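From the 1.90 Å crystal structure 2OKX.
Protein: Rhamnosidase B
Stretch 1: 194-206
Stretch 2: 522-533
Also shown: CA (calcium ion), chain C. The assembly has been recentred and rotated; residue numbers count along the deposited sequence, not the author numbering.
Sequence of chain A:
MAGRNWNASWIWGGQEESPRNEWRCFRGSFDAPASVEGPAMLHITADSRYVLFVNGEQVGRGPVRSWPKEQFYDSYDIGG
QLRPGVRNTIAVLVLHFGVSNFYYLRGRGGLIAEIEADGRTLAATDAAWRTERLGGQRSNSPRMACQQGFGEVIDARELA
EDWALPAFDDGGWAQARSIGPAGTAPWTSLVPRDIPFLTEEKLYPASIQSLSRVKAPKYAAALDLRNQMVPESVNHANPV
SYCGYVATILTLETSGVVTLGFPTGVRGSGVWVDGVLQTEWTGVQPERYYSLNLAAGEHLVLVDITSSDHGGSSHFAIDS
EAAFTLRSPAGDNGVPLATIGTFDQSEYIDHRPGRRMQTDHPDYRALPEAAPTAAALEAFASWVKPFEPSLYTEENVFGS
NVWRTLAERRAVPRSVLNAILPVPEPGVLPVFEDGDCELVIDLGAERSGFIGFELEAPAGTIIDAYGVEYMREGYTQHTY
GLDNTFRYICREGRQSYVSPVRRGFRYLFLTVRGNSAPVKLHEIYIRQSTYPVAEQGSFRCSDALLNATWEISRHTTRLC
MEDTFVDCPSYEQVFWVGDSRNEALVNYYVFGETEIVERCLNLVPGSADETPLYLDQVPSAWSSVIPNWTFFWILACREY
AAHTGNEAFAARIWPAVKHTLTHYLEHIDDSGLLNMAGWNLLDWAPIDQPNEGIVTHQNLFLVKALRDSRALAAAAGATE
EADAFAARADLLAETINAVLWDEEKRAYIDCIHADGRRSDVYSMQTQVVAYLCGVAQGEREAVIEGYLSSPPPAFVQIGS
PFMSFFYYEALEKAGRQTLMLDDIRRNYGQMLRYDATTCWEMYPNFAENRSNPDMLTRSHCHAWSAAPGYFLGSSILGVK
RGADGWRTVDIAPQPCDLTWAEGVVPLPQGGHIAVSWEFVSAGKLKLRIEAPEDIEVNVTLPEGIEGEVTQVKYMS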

# COMPACT_ATOMS: atom_id res chain seq x y z
N ASP A 194 4.11 -16.06 11.43
CA ASP A 194 5.53 -16.31 11.19
C ASP A 194 6.47 -15.11 11.32
O ASP A 194 7.54 -15.07 10.70
CB ASP A 194 5.73 -16.98 9.82
CG ASP A 194 5.04 -16.24 8.69
OD1 ASP A 194 5.25 -16.62 7.52
OD2 ASP A 194 4.28 -15.29 8.96
N ILE A 195 6.08 -14.13 12.14
CA ILE A 195 6.90 -12.95 12.41
C ILE A 195 6.52 -12.41 13.77
O ILE A 195 5.43 -12.69 14.28
CB ILE A 195 6.69 -11.79 11.39
CG1 ILE A 195 5.19 -11.49 11.25
CG2 ILE A 195 7.34 -12.12 10.06
CD1 ILE A 195 4.91 -10.11 10.67
N PRO A 196 7.41 -11.62 14.40
CA PRO A 196 7.08 -11.06 15.71
C PRO A 196 5.97 -10.03 15.53
O PRO A 196 5.52 -9.79 14.41
CB PRO A 196 8.40 -10.44 16.16
CG PRO A 196 9.05 -10.06 14.87
CD PRO A 196 8.77 -11.26 13.99
N PHE A 197 5.52 -9.43 16.63
CA PHE A 197 4.45 -8.44 16.57
C PHE A 197 4.95 -7.08 16.11
O PHE A 197 6.12 -6.75 16.25
CB PHE A 197 3.77 -8.32 17.93
CG PHE A 197 2.91 -9.51 18.29
CD1 PHE A 197 1.82 -9.86 17.50
CD2 PHE A 197 3.21 -10.29 19.41
CE1 PHE A 197 1.03 -10.97 17.82
CE2 PHE A 197 2.42 -11.39 19.74
CZ PHE A 197 1.33 -11.73 18.94
N LEU A 198 4.04 -6.28 15.55
CA LEU A 198 4.38 -4.96 15.06
C LEU A 198 4.52 -3.98 16.22
O LEU A 198 4.06 -4.24 17.34
CB LEU A 198 3.32 -4.44 14.09
CG LEU A 198 2.99 -5.30 12.85
CD1 LEU A 198 2.14 -4.48 11.88
CD2 LEU A 198 4.28 -5.74 12.16
N THR A 199 5.15 -2.85 15.95
CA THR A 199 5.32 -1.83 16.97
C THR A 199 4.04 -1.01 17.00
O THR A 199 3.17 -1.15 16.15
CB THR A 199 6.44 -0.83 16.61
OG1 THR A 199 6.01 -0.04 15.50
CG2 THR A 199 7.72 -1.55 16.23
N GLU A 200 3.94 -0.15 18.00
CA GLU A 200 2.83 0.78 18.10
C GLU A 200 3.31 1.82 19.09
O GLU A 200 3.31 1.59 20.30
CB GLU A 200 1.53 0.11 18.57
CG GLU A 200 0.36 1.10 18.56
CD GLU A 200 -1.01 0.46 18.32
OE1 GLU A 200 -2.02 1.08 18.68
OE2 GLU A 200 -1.07 -0.66 17.75
N GLU A 201 3.79 2.94 18.57
CA GLU A 201 4.29 3.99 19.43
C GLU A 201 3.62 5.32 19.17
O GLU A 201 3.50 5.78 18.03
CB GLU A 201 5.82 4.12 19.31
CG GLU A 201 6.37 4.62 18.00
CD GLU A 201 7.90 4.57 17.95
OE1 GLU A 201 8.57 5.24 18.77
OE2 GLU A 201 8.45 3.87 17.08
N LYS A 202 3.17 5.92 20.26
CA LYS A 202 2.48 7.20 20.21
C LYS A 202 3.48 8.30 19.90
O LYS A 202 4.43 8.52 20.65
CB LYS A 202 1.80 7.45 21.55
CG LYS A 202 0.92 8.67 21.60
CD LYS A 202 0.23 8.73 22.95
CE LYS A 202 -0.71 9.92 23.06
NZ LYS A 202 -1.41 9.88 24.37
N LEU A 203 3.25 8.98 18.78
CA LEU A 203 4.11 10.07 18.36
C LEU A 203 3.27 11.32 18.17
O LEU A 203 2.21 11.27 17.53
CB LEU A 203 4.82 9.71 17.05
CG LEU A 203 5.75 8.50 17.11
CD1 LEU A 203 6.29 8.20 15.72
CD2 LEU A 203 6.88 8.76 18.10
N TYR A 204 3.72 12.43 18.73
CA TYR A 204 3.00 13.69 18.60
C TYR A 204 3.45 14.40 17.32
O TYR A 204 4.53 14.14 16.81
CB TYR A 204 3.25 14.59 19.81
CG TYR A 204 2.55 14.11 21.06
CD1 TYR A 204 3.07 13.06 21.82
CD2 TYR A 204 1.34 14.67 21.45
CE1 TYR A 204 2.39 12.58 22.94
CE2 TYR A 204 0.65 14.19 22.56
CZ TYR A 204 1.17 13.15 23.29
OH TYR A 204 0.48 12.66 24.37
N PRO A 205 2.59 15.29 16.78
CA PRO A 205 2.89 16.04 15.56
C PRO A 205 4.03 17.04 15.78
O PRO A 205 4.38 17.33 16.92
CB PRO A 205 1.57 16.75 15.25
CG PRO A 205 0.54 15.81 15.83
CD PRO A 205 1.18 15.45 17.16
N ALA A 206 4.58 17.56 14.69
CA ALA A 206 5.68 18.51 14.78
C ALA A 206 5.20 19.96 14.85
O ALA A 206 5.76 20.76 15.59
CB ALA A 206 6.62 18.35 13.59
CA CA C . -2.94 17.44 26.52
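Stretch 2, residues 522-533: HEIYIRQSTYPV

The apolar part of this contact is modest and discontinuous, built from small patches spaced along two extended chains. Near the middle, Leu203 and Ile526 form an antiparallel pair whose side chains share one face of the sheet with Glu201 and Gln528. Leu203 CB lies 4.4 Å from Ile526 CG2, while Leu203 CD1 reaches along that face to Gln528 CB at 3.8 Å, so the aliphatic base of a glutamine serves as packing surface. Further along, Pro205 continues the run: its CG is 4.4 Å from Ile524 CG2 and its CD is 4.5 Å from Tyr525 CB. Its CD also comes within 3.1 Å of Ile524 O, a carbonyl with no hydrogen-bonding partner in the model; proline has no amide hydrogen to offer it.

The remaining apolar patch gathers where stretch 2 has left its strand. Ile195 CB meets the edge of the Tyr531 ring, 3.8 Å from CE2, and Pro196 CD lies 3.9 Å from Tyr531 CZ. Pro196 CG packs on Pro532 CG at 3.6 Å, and Leu198 CD2 sits 3.7 Å from Tyr531 CA. The CA-to-CB bond of Tyr531 points away from stretch 1, yet its ring comes back to it.

Backbone pairing runs through the same register. Strand 522-528 lies beside the short strand 201-203, antiparallel with an angle of 151° between their directions and a closest approach of 4.6 Å between axes. Glu201 N donates to Gln528 O and Gln528 N to Glu201 O, both at 2.9 Å; Leu203 N gives to Ile526 O at 2.9 Å and Ile526 N returns to Leu203 O at 3.2 Å. Between these hydrogen-bonded pairs, Lys202 and Arg527 form the non-hydrogen-bonded pair, with their CA atoms 4.3 Å apart. The pairing outlasts the regular strands: Thr199 N donates to Thr530 O at 2.8 Å, but the return bond, from Thr530 N, goes to Thr199 OG1 at 3.0 Å, a p-rotamer side chain taking the place of a backbone carbonyl.

Charge occupies the face shared by Lys202 and Arg527. Lys202, t at every chi angle, stretches across the Tyr525 ring, its CE 3.7 Å from the ring centroid and almost on the normal, and its NZ 4.5 Å from the same centroid in a cation-pi contact. The ammonium then ends in a salt bridge, Lys202 NZ to Glu523 OE2 at 2.7 Å. The same carboxylate accepts Tyr204 OH at 3.0 Å through Glu523 OE1, which also takes a 3.0 Å hydrogen bond from water 1, a calcium ligand. The ion is bound directly by His522 O at 2.6 Å. A second salt bridge, Arg527 NE to Glu200 OE1 at 2.8 Å, approaches the guanidinium at its edge.

The rule to read here is economical: backbone pairing and side-chain packing share one alignment, and one extended lysine joins an aromatic face to a carboxylate beyond it.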

# COMPACT_ATOMS: atom_id res chain seq x y z
N HIS A 522 -7.37 18.19 23.45
CA HIS A 522 -6.32 17.83 24.40
C HIS A 522 -5.10 17.28 23.70
O HIS A 522 -3.97 17.50 24.14
CB HIS A 522 -6.85 16.83 25.43
CG HIS A 522 -7.74 17.45 26.47
ND1 HIS A 522 -9.06 17.77 26.22
CD2 HIS A 522 -7.49 17.86 27.73
CE1 HIS A 522 -9.58 18.35 27.28
NE2 HIS A 522 -8.64 18.42 28.21
N GLU A 523 -5.32 16.54 22.62
CA GLU A 523 -4.22 15.99 21.84
C GLU A 523 -4.67 15.29 20.56
O GLU A 523 -5.75 14.69 20.51
CB GLU A 523 -3.38 15.02 22.67
CG GLU A 523 -4.13 13.85 23.27
CD GLU A 523 -3.21 12.93 24.06
OE1 GLU A 523 -2.36 13.46 24.81
OE2 GLU A 523 -3.33 11.70 23.95
N ILE A 524 -3.84 15.42 19.53
CA ILE A 524 -4.07 14.79 18.24
C ILE A 524 -2.69 14.18 17.98
O ILE A 524 -1.67 14.85 18.16
CB ILE A 524 -4.47 15.83 17.15
CG1 ILE A 524 -4.57 15.15 15.78
CG2 ILE A 524 -3.47 16.97 17.10
CD1 ILE A 524 -5.66 14.09 15.69
N TYR A 525 -2.67 12.92 17.58
CA TYR A 525 -1.40 12.24 17.37
C TYR A 525 -1.59 11.02 16.49
O TYR A 525 -2.70 10.75 16.01
CB TYR A 525 -0.85 11.77 18.71
CG TYR A 525 -1.83 10.88 19.45
CD1 TYR A 525 -2.80 11.42 20.30
CD2 TYR A 525 -1.85 9.50 19.23
CE1 TYR A 525 -3.76 10.61 20.91
CE2 TYR A 525 -2.80 8.69 19.83
CZ TYR A 525 -3.76 9.25 20.67
OH TYR A 525 -4.71 8.43 21.25
N ILE A 526 -0.51 10.27 16.28
CA ILE A 526 -0.59 9.05 15.50
C ILE A 526 0.14 7.96 16.25
O ILE A 526 1.17 8.21 16.88
CB ILE A 526 0.04 9.20 14.08
CG1 ILE A 526 -0.26 7.93 13.27
CG2 ILE A 526 1.56 9.41 14.18
CD1 ILE A 526 0.15 8.01 11.80
N ARG A 527 -0.41 6.75 16.24
CA ARG A 527 0.26 5.64 16.87
C ARG A 527 0.92 4.95 15.69
O ARG A 527 0.29 4.18 14.96
CB ARG A 527 -0.73 4.71 17.58
CG ARG A 527 -1.44 5.38 18.77
CD ARG A 527 -2.38 4.43 19.51
NE ARG A 527 -1.65 3.36 20.19
CZ ARG A 527 -1.01 3.51 21.34
NH1 ARG A 527 -1.00 4.68 21.97
NH2 ARG A 527 -0.36 2.48 21.86
N GLN A 528 2.19 5.27 15.46
CA GLN A 528 2.93 4.69 14.35
C GLN A 528 3.09 3.20 14.56
O GLN A 528 3.32 2.75 15.69
CB GLN A 528 4.30 5.36 14.20
CG GLN A 528 5.14 4.79 13.06
CD GLN A 528 6.29 5.69 12.68
OE1 GLN A 528 6.09 6.78 12.14
NE2 GLN A 528 7.51 5.27 12.98
N SER A 529 2.98 2.44 13.48
CA SER A 529 3.08 0.99 13.56
C SER A 529 3.85 0.40 12.38
O SER A 529 3.44 0.57 11.23
CB SER A 529 1.68 0.37 13.61
OG SER A 529 1.75 -1.05 13.55
N THR A 530 4.95 -0.29 12.67
CA THR A 530 5.75 -0.92 11.62
C THR A 530 6.31 -2.23 12.13
O THR A 530 6.14 -2.58 13.30
CB THR A 530 6.96 -0.05 11.21
OG1 THR A 530 7.95 -0.09 12.25
CG2 THR A 530 6.55 1.40 10.97
N TYR A 531 6.98 -2.96 11.25
CA TYR A 531 7.62 -4.20 11.64
C TYR A 531 8.64 -3.75 12.69
O TYR A 531 9.14 -2.63 12.62
CB TYR A 531 8.33 -4.82 10.43
CG TYR A 531 8.93 -6.18 10.70
CD1 TYR A 531 10.23 -6.31 11.18
CD2 TYR A 531 8.17 -7.34 10.51
CE1 TYR A 531 10.77 -7.56 11.46
CE2 TYR A 531 8.69 -8.59 10.79
CZ TYR A 531 9.99 -8.70 11.26
OH TYR A 531 10.51 -9.95 11.53
N PRO A 532 8.93 -4.60 13.69
CA PRO A 532 9.89 -4.21 14.72
C PRO A 532 11.32 -4.06 14.20
O PRO A 532 12.04 -5.04 14.05
CB PRO A 532 9.76 -5.32 15.76
CG PRO A 532 9.42 -6.52 14.91
CD PRO A 532 8.41 -5.95 13.94
N VAL A 533 11.72 -2.82 13.92
CA VAL A 533 13.06 -2.55 13.43
C VAL A 533 13.78 -1.55 14.34
O VAL A 533 13.17 -0.60 14.84
CB VAL A 533 13.04 -1.95 12.00
CG1 VAL A 533 12.53 -2.97 11.01
CG2 VAL A 533 12.17 -0.69 11.98
O HOH W 1 -1.28 16.20 25.47
O HOH W 2 -4.73 18.61 27.62
O HOH W 3 -2.35 19.32 25.31